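Local coordinates for protein Pcdhgc3 (PDB 4ZI8) that probably acts as a calcium-dependent cell-adhesion protein that may help set up and maintain specific neuronal connections, seen here as its first three extracellular cadherin repeats, at residues F170-Q175 and L202-L207; R64-V69 and C94-E99. All blocks are in the same frame, centred on the assembly; numbering follows the deposited sequence.

Interaction 1: F170-Q175 and L202-L207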
ATOM      1  N   PHE B 170       7.601 -14.379  -1.011  1.00 27.81           N
ATOM      2  CA  PHE B 170       8.097 -13.637   0.150  1.00 26.03           C
ATOM      3  C   PHE B 170       9.312 -14.286   0.813  1.00 28.66           C
ATOM      4  O   PHE B 170       9.323 -15.498   1.085  1.00 28.65           O
ATOM      5  CB  PHE B 170       6.998 -13.515   1.200  1.00 25.46           C
ATOM      6  CG  PHE B 170       5.780 -12.749   0.756  1.00 26.67           C
ATOM      7  CD1 PHE B 170       5.774 -11.365   0.767  1.00 25.21           C
ATOM      8  CD2 PHE B 170       4.631 -13.414   0.379  1.00 24.17           C
ATOM      9  CE1 PHE B 170       4.664 -10.661   0.388  1.00 21.52           C
ATOM     10  CE2 PHE B 170       3.518 -12.715  -0.017  1.00 23.77           C
ATOM     11  CZ  PHE B 170       3.530 -11.332  -0.001  1.00 25.09           C
ATOM     12  N   ALA B 171      10.336 -13.489   1.094  1.00 30.90           N
ATOM     13  CA  ALA B 171      11.376 -13.927   2.031  1.00 28.93           C
ATOM     14  C   ALA B 171      11.054 -13.358   3.409  1.00 28.57           C
ATOM     15  O   ALA B 171      10.184 -12.490   3.537  1.00 25.94           O
ATOM     16  CB  ALA B 171      12.763 -13.496   1.571  1.00 27.04           C
ATOM     17  N   LEU B 172      11.731 -13.866   4.436  1.00 30.56           N
ATOM     18  CA  LEU B 172      11.541 -13.389   5.809  1.00 26.36           C
ATOM     19  C   LEU B 172      12.781 -12.673   6.297  1.00 28.51           C
ATOM     20  O   LEU B 172      13.891 -13.152   6.082  1.00 34.33           O
ATOM     21  CB  LEU B 172      11.224 -14.545   6.756  1.00 27.61           C
ATOM     22  CG  LEU B 172      10.556 -14.121   8.076  1.00 27.74           C
ATOM     23  CD1 LEU B 172       9.148 -13.602   7.796  1.00 29.22           C
ATOM     24  CD2 LEU B 172      10.501 -15.264   9.100  1.00 30.04           C
ATOM     25  N   ARG B 173      12.613 -11.527   6.948  1.00 28.77           N
ATOM     26  CA  ARG B 173      13.722 -10.948   7.723  1.00 31.27           C
ATOM     27  C   ARG B 173      13.386 -10.899   9.187  1.00 33.03           C
ATOM     28  O   ARG B 173      12.246 -10.651   9.543  1.00 35.21           O
ATOM     29  CB  ARG B 173      14.061  -9.553   7.247  1.00 34.49           C
ATOM     30  CG  ARG B 173      14.452  -9.584   5.839  1.00 39.94           C
ATOM     31  CD  ARG B 173      15.048  -8.309   5.409  1.00 41.56           C
ATOM     32  NE  ARG B 173      15.508  -8.469   4.038  1.00 38.74           N
ATOM     33  CZ  ARG B 173      15.975  -7.470   3.305  1.00 42.68           C
ATOM     34  NH1 ARG B 173      16.032  -6.250   3.825  1.00 43.31           N
ATOM     35  NH2 ARG B 173      16.387  -7.694   2.068  1.00 40.45           N
ATOM     36  N   VAL B 174      14.368 -11.140  10.041  1.00 32.16           N
ATOM     37  CA  VAL B 174      14.136 -11.008  11.467  1.00 30.41           C
ATOM     38  C   VAL B 174      14.945  -9.816  11.937  1.00 35.11           C
ATOM     39  O   VAL B 174      16.153  -9.742  11.696  1.00 40.10           O
ATOM     40  CB  VAL B 174      14.517 -12.279  12.228  1.00 31.94           C
ATOM     41  CG1 VAL B 174      14.292 -12.100  13.728  1.00 29.22           C
ATOM     42  CG2 VAL B 174      13.696 -13.448  11.720  1.00 31.52           C
ATOM     43  N   GLN B 175      14.275  -8.853  12.552  1.00 34.95           N
ATOM     44  CA  GLN B 175      14.943  -7.640  12.997  1.00 38.59           C
ATOM     45  C   GLN B 175      15.028  -7.648  14.513  1.00 42.52           C
ATOM     46  O   GLN B 175      14.158  -8.192  15.190  1.00 41.35           O
ATOM     47  CB  GLN B 175      14.200  -6.393  12.510  1.00 48.89           C
ATOM     48  CG  GLN B 175      13.936  -6.359  11.006  1.00 57.24           C
ATOM     49  CD  GLN B 175      15.208  -6.171  10.204  1.00 64.22           C
ATOM     50  OE1 GLN B 175      16.284  -5.940  10.768  1.00 67.58           O
ATOM     51  NE2 GLN B 175      15.094  -6.269   8.885  1.00 62.56           N
ATOM     52  N   LEU B 202       0.380 -18.290   4.303  1.00 22.67           N
ATOM     53  CA  LEU B 202       1.683 -18.527   4.875  1.00 20.15           C
ATOM     54  C   LEU B 202       1.594 -18.863   6.353  1.00 22.65           C
ATOM     55  O   LEU B 202       0.611 -18.626   6.960  1.00 21.83           O
ATOM     56  CB  LEU B 202       2.550 -17.293   4.760  1.00 23.19           C
ATOM     57  CG  LEU B 202       2.683 -16.574   3.452  1.00 26.09           C
ATOM     58  CD1 LEU B 202       3.277 -15.213   3.623  1.00 25.55           C
ATOM     59  CD2 LEU B 202       3.537 -17.393   2.536  1.00 28.81           C
ATOM     60  N   VAL B 203       2.670 -19.403   6.894  1.00 21.47           N
ATOM     61  CA  VAL B 203       2.761 -19.664   8.305  1.00 23.53           C
ATOM     62  C   VAL B 203       4.077 -19.096   8.833  1.00 24.18           C
ATOM     63  O   VAL B 203       5.111 -19.434   8.353  1.00 24.51           O
ATOM     64  CB  VAL B 203       2.679 -21.147   8.699  1.00 24.52           C
ATOM     65  CG1 VAL B 203       2.750 -21.302  10.196  1.00 21.64           C
ATOM     66  CG2 VAL B 203       1.399 -21.764   8.206  1.00 29.20           C
ATOM     67  N   LEU B 204       3.980 -18.209   9.804  1.00 22.23           N
ATOM     68  CA  LEU B 204       5.119 -17.677  10.532  1.00 20.51           C
ATOM     69  C   LEU B 204       5.301 -18.490  11.816  1.00 22.36           C
ATOM     70  O   LEU B 204       4.359 -18.634  12.609  1.00 24.45           O
ATOM     71  CB  LEU B 204       4.916 -16.204  10.887  1.00 22.02           C
ATOM     72  CG  LEU B 204       5.999 -15.475  11.695  1.00 19.69           C
ATOM     73  CD1 LEU B 204       7.227 -15.307  10.866  1.00 20.13           C
ATOM     74  CD2 LEU B 204       5.497 -14.124  12.243  1.00 19.82           C
ATOM     75  N   THR B 205       6.500 -19.016  11.998  1.00 20.82           N
ATOM     76  CA  THR B 205       6.848 -19.782  13.197  1.00 24.38           C
ATOM     77  C   THR B 205       7.807 -18.990  14.078  1.00 24.02           C
ATOM     78  O   THR B 205       8.837 -18.534  13.603  1.00 22.59           O
ATOM     79  CB  THR B 205       7.472 -21.107  12.823  1.00 23.29           C
ATOM     80  OG1 THR B 205       6.498 -21.886  12.134  1.00 25.07           O
ATOM     81  CG2 THR B 205       7.927 -21.867  14.069  1.00 26.27           C
ATOM     82  N   ALA B 206       7.450 -18.786  15.343  1.00 21.95           N
ATOM     83  CA  ALA B 206       8.390 -18.188  16.289  1.00 18.47           C
ATOM     84  C   ALA B 206       9.051 -19.295  17.105  1.00 21.41           C
ATOM     85  O   ALA B 206       8.359 -20.220  17.535  1.00 19.03           O
ATOM     86  CB  ALA B 206       7.690 -17.231  17.187  1.00 19.21           C
ATOM     87  N   LEU B 207      10.374 -19.221  17.272  1.00 18.59           N
ATOM     88  CA  LEU B 207      11.132 -20.250  18.004  1.00 21.45           C
ATOM     89  C   LEU B 207      11.992 -19.657  19.118  1.00 21.73           C
ATOM     90  O   LEU B 207      12.627 -18.611  18.945  1.00 19.23           O
ATOM     91  CB  LEU B 207      12.048 -21.021  17.065  1.00 20.10           C
ATOM     92  CG  LEU B 207      11.361 -21.734  15.903  1.00 26.81           C
ATOM     93  CD1 LEU B 207      12.024 -21.305  14.581  1.00 29.36           C
ATOM     94  CD2 LEU B 207      11.440 -23.237  16.068  1.00 23.52           C
TER
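Phe170 meets Leu202, and Leu172 meets Leu204, two residues further along each strand. All four side chains are hydrocarbon, and the contact is purely van der Waals. No hydrogen bond joins the segments. In the first pair one methyl does the touching: Leu202 CD1 lies 3.9 Å from Phe170 CD2, approaching the ring obliquely. The two side chains cross at about a right angle. Both hold CG anti to the carbonyl carbon, with chi1 of -62° in Phe170. This puts the ring beside the backbone N, and the turn about chi2 brings CD2 against the leucine methyl.

The second pair meets methyl to methyl. Leu204 CD1 sits 3.7 Å from Leu172 CD2 and 4.0 Å from Leu172 CD1, and so rests against both branches of the other leucine. Here CG is anti to the backbone N in both residues, with chi1 of 178° in Leu204. The CB of Leu204 does not start out facing the partner strand, but the end of the side chain, set by both torsions, comes nearer. These side chains also cross at about a right angle.

The two strands belong to the opposing sheets of the second cadherin repeat, a seven-stranded Greek-key sandwich. They run in the same general direction. Their facing CA atoms are far apart, with 9.3 Å between Phe170 CA and Leu202 CA and 9.1 Å between Leu172 CA and Leu204 CA. Side chains therefore fill the gap between the sheets.

Polar backbone groups bond within each sheet instead. Ala171 and Arg173 pair with Val187 and Glu185 of strand 182-188, and Leu202 pairs with Ile220 of strand 215-225. Ile222 of the latter strand touches both Phe170 and Leu202, while Tyr162 and Leu164 of strand 159-164 pack on Leu172.

Interaction 2: R64-V69 and C94-E99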
ATOM      1  N   ARG B  64       4.053 -15.054  49.625  1.00 26.16           N
ATOM      2  CA  ARG B  64       3.749 -16.472  49.711  1.00 25.05           C
ATOM      3  C   ARG B  64       4.842 -17.245  50.424  1.00 26.02           C
ATOM      4  O   ARG B  64       6.034 -16.922  50.315  1.00 24.72           O
ATOM      5  CB  ARG B  64       3.569 -17.060  48.324  1.00 25.75           C
ATOM      6  CG  ARG B  64       2.427 -16.476  47.527  1.00 30.50           C
ATOM      7  CD  ARG B  64       2.423 -17.116  46.176  1.00 27.48           C
ATOM      8  NE  ARG B  64       1.635 -16.322  45.259  1.00 33.92           N
ATOM      9  CZ  ARG B  64       1.664 -16.474  43.947  1.00 31.03           C
ATOM     10  NH1 ARG B  64       2.445 -17.399  43.414  1.00 28.63           N
ATOM     11  NH2 ARG B  64       0.910 -15.690  43.190  1.00 32.10           N
ATOM     12  N   ARG B  65       4.459 -18.300  51.125  1.00 27.40           N
ATOM     13  CA  ARG B  65       5.463 -19.122  51.782  1.00 26.26           C
ATOM     14  C   ARG B  65       6.091 -20.106  50.808  1.00 22.41           C
ATOM     15  O   ARG B  65       5.728 -21.288  50.741  1.00 23.50           O
ATOM     16  CB  ARG B  65       4.842 -19.842  52.970  1.00 30.78           C
ATOM     17  CG  ARG B  65       4.179 -18.868  53.920  1.00 35.23           C
ATOM     18  CD  ARG B  65       4.256 -19.356  55.371  1.00 34.31           C
ATOM     19  NE  ARG B  65       3.473 -20.568  55.562  1.00 31.09           N
ATOM     20  CZ  ARG B  65       2.187 -20.570  55.904  1.00 35.60           C
ATOM     21  NH1 ARG B  65       1.549 -19.416  56.086  1.00 40.39           N
ATOM     22  NH2 ARG B  65       1.532 -21.718  56.072  1.00 33.70           N
ATOM     23  N   PHE B  66       7.058 -19.608  50.063  1.00 22.20           N
ATOM     24  CA  PHE B  66       7.684 -20.390  48.995  1.00 20.05           C
ATOM     25  C   PHE B  66       8.536 -21.515  49.559  1.00 23.18           C
ATOM     26  O   PHE B  66       8.718 -22.556  48.923  1.00 23.66           O
ATOM     27  CB  PHE B  66       8.544 -19.481  48.126  1.00 19.86           C
ATOM     28  CG  PHE B  66       7.750 -18.480  47.316  1.00 22.64           C
ATOM     29  CD1 PHE B  66       6.897 -18.911  46.301  1.00 25.85           C
ATOM     30  CD2 PHE B  66       7.876 -17.116  47.555  1.00 22.34           C
ATOM     31  CE1 PHE B  66       6.181 -17.978  45.526  1.00 23.87           C
ATOM     32  CE2 PHE B  66       7.174 -16.189  46.810  1.00 22.62           C
ATOM     33  CZ  PHE B  66       6.318 -16.622  45.782  1.00 21.65           C
ATOM     34  N   PHE B  67       9.058 -21.281  50.760  1.00 21.29           N
ATOM     35  CA  PHE B  67       9.939 -22.227  51.434  1.00 22.77           C
ATOM     36  C   PHE B  67       9.506 -22.425  52.858  1.00 24.77           C
ATOM     37  O   PHE B  67       8.986 -21.515  53.499  1.00 26.41           O
ATOM     38  CB  PHE B  67      11.374 -21.733  51.414  1.00 22.41           C
ATOM     39  CG  PHE B  67      11.880 -21.494  50.052  1.00 22.05           C
ATOM     40  CD1 PHE B  67      12.353 -22.540  49.283  1.00 22.62           C
ATOM     41  CD2 PHE B  67      11.831 -20.231  49.506  1.00 21.73           C
ATOM     42  CE1 PHE B  67      12.810 -22.297  47.978  1.00 25.08           C
ATOM     43  CE2 PHE B  67      12.276 -19.980  48.202  1.00 20.32           C
ATOM     44  CZ  PHE B  67      12.753 -21.010  47.445  1.00 20.99           C
ATOM     45  N   GLU B  68       9.714 -23.625  53.352  1.00 25.36           N
ATOM     46  CA  GLU B  68       9.495 -23.894  54.761  1.00 26.75           C
ATOM     47  C   GLU B  68      10.718 -24.645  55.253  1.00 28.43           C
ATOM     48  O   GLU B  68      11.476 -25.162  54.436  1.00 26.45           O
ATOM     49  CB  GLU B  68       8.220 -24.698  54.972  1.00 26.50           C
ATOM     50  CG  GLU B  68       6.945 -23.873  54.801  1.00 33.19           C
ATOM     51  CD  GLU B  68       6.619 -22.966  55.999  1.00 42.74           C
ATOM     52  OE1 GLU B  68       7.470 -22.807  56.909  1.00 45.85           O
ATOM     53  OE2 GLU B  68       5.489 -22.424  56.036  1.00 43.82           O
ATOM     54  N   VAL B  69      10.919 -24.688  56.573  1.00 27.64           N
ATOM     55  CA  VAL B  69      12.026 -25.424  57.165  0.50 26.32           C
ATOM     56  C   VAL B  69      11.467 -26.430  58.154  1.00 27.80           C
ATOM     57  O   VAL B  69      10.551 -26.113  58.889  1.00 29.98           O
ATOM     58  CB  VAL B  69      13.027 -24.470  57.862  0.50 29.88           C
ATOM     59  CG1 VAL B  69      14.167 -25.251  58.502  0.50 28.21           C
ATOM     60  CG2 VAL B  69      13.576 -23.464  56.857  0.50 32.08           C
ATOM     61  N   CYS B  94      16.825 -13.991  39.253  1.00 20.86           N
ATOM     62  CA  CYS B  94      15.685 -14.064  40.135  1.00 20.91           C
ATOM     63  C   CYS B  94      16.042 -14.641  41.517  1.00 21.36           C
ATOM     64  O   CYS B  94      16.320 -15.817  41.639  1.00 24.32           O
ATOM     65  CB  CYS B  94      14.619 -14.928  39.506  1.00 22.14           C
ATOM     66  SG  CYS B  94      13.035 -14.811  40.281  1.00 25.07           S
ATOM     67  N   THR B  95      15.977 -13.822  42.543  1.00 23.06           N
ATOM     68  CA  THR B  95      16.342 -14.267  43.899  1.00 20.20           C
ATOM     69  C   THR B  95      15.162 -14.052  44.805  1.00 22.07           C
ATOM     70  O   THR B  95      14.598 -12.954  44.831  1.00 24.70           O
ATOM     71  CB  THR B  95      17.527 -13.490  44.446  1.00 22.90           C
ATOM     72  OG1 THR B  95      18.633 -13.650  43.564  1.00 25.99           O
ATOM     73  CG2 THR B  95      17.921 -13.998  45.847  1.00 25.52           C
ATOM     74  N   VAL B  96      14.750 -15.091  45.514  1.00 17.52           N
ATOM     75  CA  VAL B  96      13.724 -14.929  46.521  1.00 19.33           C
ATOM     76  C   VAL B  96      14.441 -14.731  47.871  1.00 22.69           C
ATOM     77  O   VAL B  96      15.313 -15.514  48.206  1.00 23.34           O
ATOM     78  CB  VAL B  96      12.812 -16.152  46.601  1.00 23.46           C
ATOM     79  CG1 VAL B  96      11.873 -16.080  47.811  1.00 29.82           C
ATOM     80  CG2 VAL B  96      12.002 -16.318  45.309  1.00 26.63           C
ATOM     81  N   THR B  97      14.113 -13.693  48.618  1.00 20.74           N
ATOM     82  CA  THR B  97      14.736 -13.536  49.930  1.00 26.68           C
ATOM     83  C   THR B  97      13.728 -13.892  51.006  1.00 28.69           C
ATOM     84  O   THR B  97      12.509 -13.770  50.819  1.00 28.44           O
ATOM     85  CB  THR B  97      15.256 -12.128  50.146  1.00 28.14           C
ATOM     86  OG1 THR B  97      14.154 -11.215  50.081  1.00 33.86           O
ATOM     87  CG2 THR B  97      16.253 -11.773  49.056  1.00 21.85           C
ATOM     88  N   LEU B  98      14.232 -14.403  52.111  1.00 23.91           N
ATOM     89  CA  LEU B  98      13.381 -14.706  53.233  1.00 22.10           C
ATOM     90  C   LEU B  98      14.204 -14.560  54.509  1.00 23.89           C
ATOM     91  O   LEU B  98      15.413 -14.286  54.467  1.00 24.36           O
ATOM     92  CB  LEU B  98      12.789 -16.111  53.116  1.00 25.39           C
ATOM     93  CG  LEU B  98      13.764 -17.285  53.169  1.00 25.30           C
ATOM     94  CD1 LEU B  98      13.069 -18.511  53.700  1.00 29.89           C
ATOM     95  CD2 LEU B  98      14.362 -17.581  51.807  1.00 29.16           C
ATOM     96  N   GLU B  99      13.549 -14.732  55.648  1.00 22.10           N
ATOM     97  CA  GLU B  99      14.227 -14.675  56.937  1.00 25.95           C
ATOM     98  C   GLU B  99      13.868 -15.906  57.726  1.00 25.93           C
ATOM     99  O   GLU B  99      12.810 -16.500  57.514  1.00 24.62           O
ATOM    100  CB  GLU B  99      13.852 -13.417  57.700  1.00 27.96           C
ATOM    101  CG  GLU B  99      14.129 -12.138  56.933  1.00 34.66           C
ATOM    102  CD  GLU B  99      13.479 -10.926  57.582  1.00 49.02           C
ATOM    103  OE1 GLU B  99      12.272 -10.694  57.357  1.00 56.56           O
ATOM    104  OE2 GLU B  99      14.171 -10.208  58.330  1.00 55.72           O
TER
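Val96 meets two neighbouring phenylalanines, Phe66 and Phe67, through the same methyl group. The contact lies inside the first cadherin repeat, a Greek-key beta sandwich. Strand 67-69 belongs to one sheet and strand 95-102 to the other; Phe66 lies in the turn that leads into strand 67-69.

The apolar contacts join the sheets. Val96 CG1 lies 3.9 Å from Phe67 CE2, at the edge of that ring and near its plane. The same methyl lies 4.1 Å from Phe66 CD2, but it reaches this second ring obliquely. With CG1 anti to the backbone N of Val96, chi1 171°, the methyl has Phe66 and Phe67 on two sides, at about a right angle to one another. Phe67 also meets Leu98, whose CD1 lies 4.3 Å from Phe67 CB while its CD2 approaches the ring obliquely. Leu87 of helix 84-88 packs on Phe66 and Val96. Val113 of strand 107-116 touches Phe67.

One ring has a covering partner from its own segment. Arg64 CB stands 3.8 Å above one face of Phe66, displaced toward the rim.

Hydrogen bonding does not cross the gap. Backbone groups of Phe66 and Glu68 pair with Asn79 and Phe77, whereas Val96 and Leu98 pair with Val113 and Ala111. Two residues before Val96, Cys94 forms a disulfide with Cys88. The turn leading into strand 67-69 is an inverse gamma turn centred on Arg65, with a weak bond of 2.9 Å from Phe66 N to Arg64 O.

A salt bridge clips the side chain of Arg65 to Glu68. Arg65 NE donates to Glu68 OE2 over 2.8 Å, meeting it nearly along the C-O axis, with the oxygen 21° out of the guanidinium plane.

Interactions 1 and 2 occupy equivalent places in successive cadherin repeats. Each joins the fourth strand of the sandwich to the sixth, across the two sheets, and relies on apolar side chains. Interaction 1 is the more buried and pairs its residues one to one, phenylalanine with leucine and leucine with leucine. Interaction 2 is partly buried and gathers two aromatic rings round one valine. It also takes in a turn, which brings an intrasegment salt bridge at the surface that interaction 1 lacks. Their centres lie 41 Å apart and their nearest atoms about 21 Å, so they do not touch. Calcium ions lie between the two repeats.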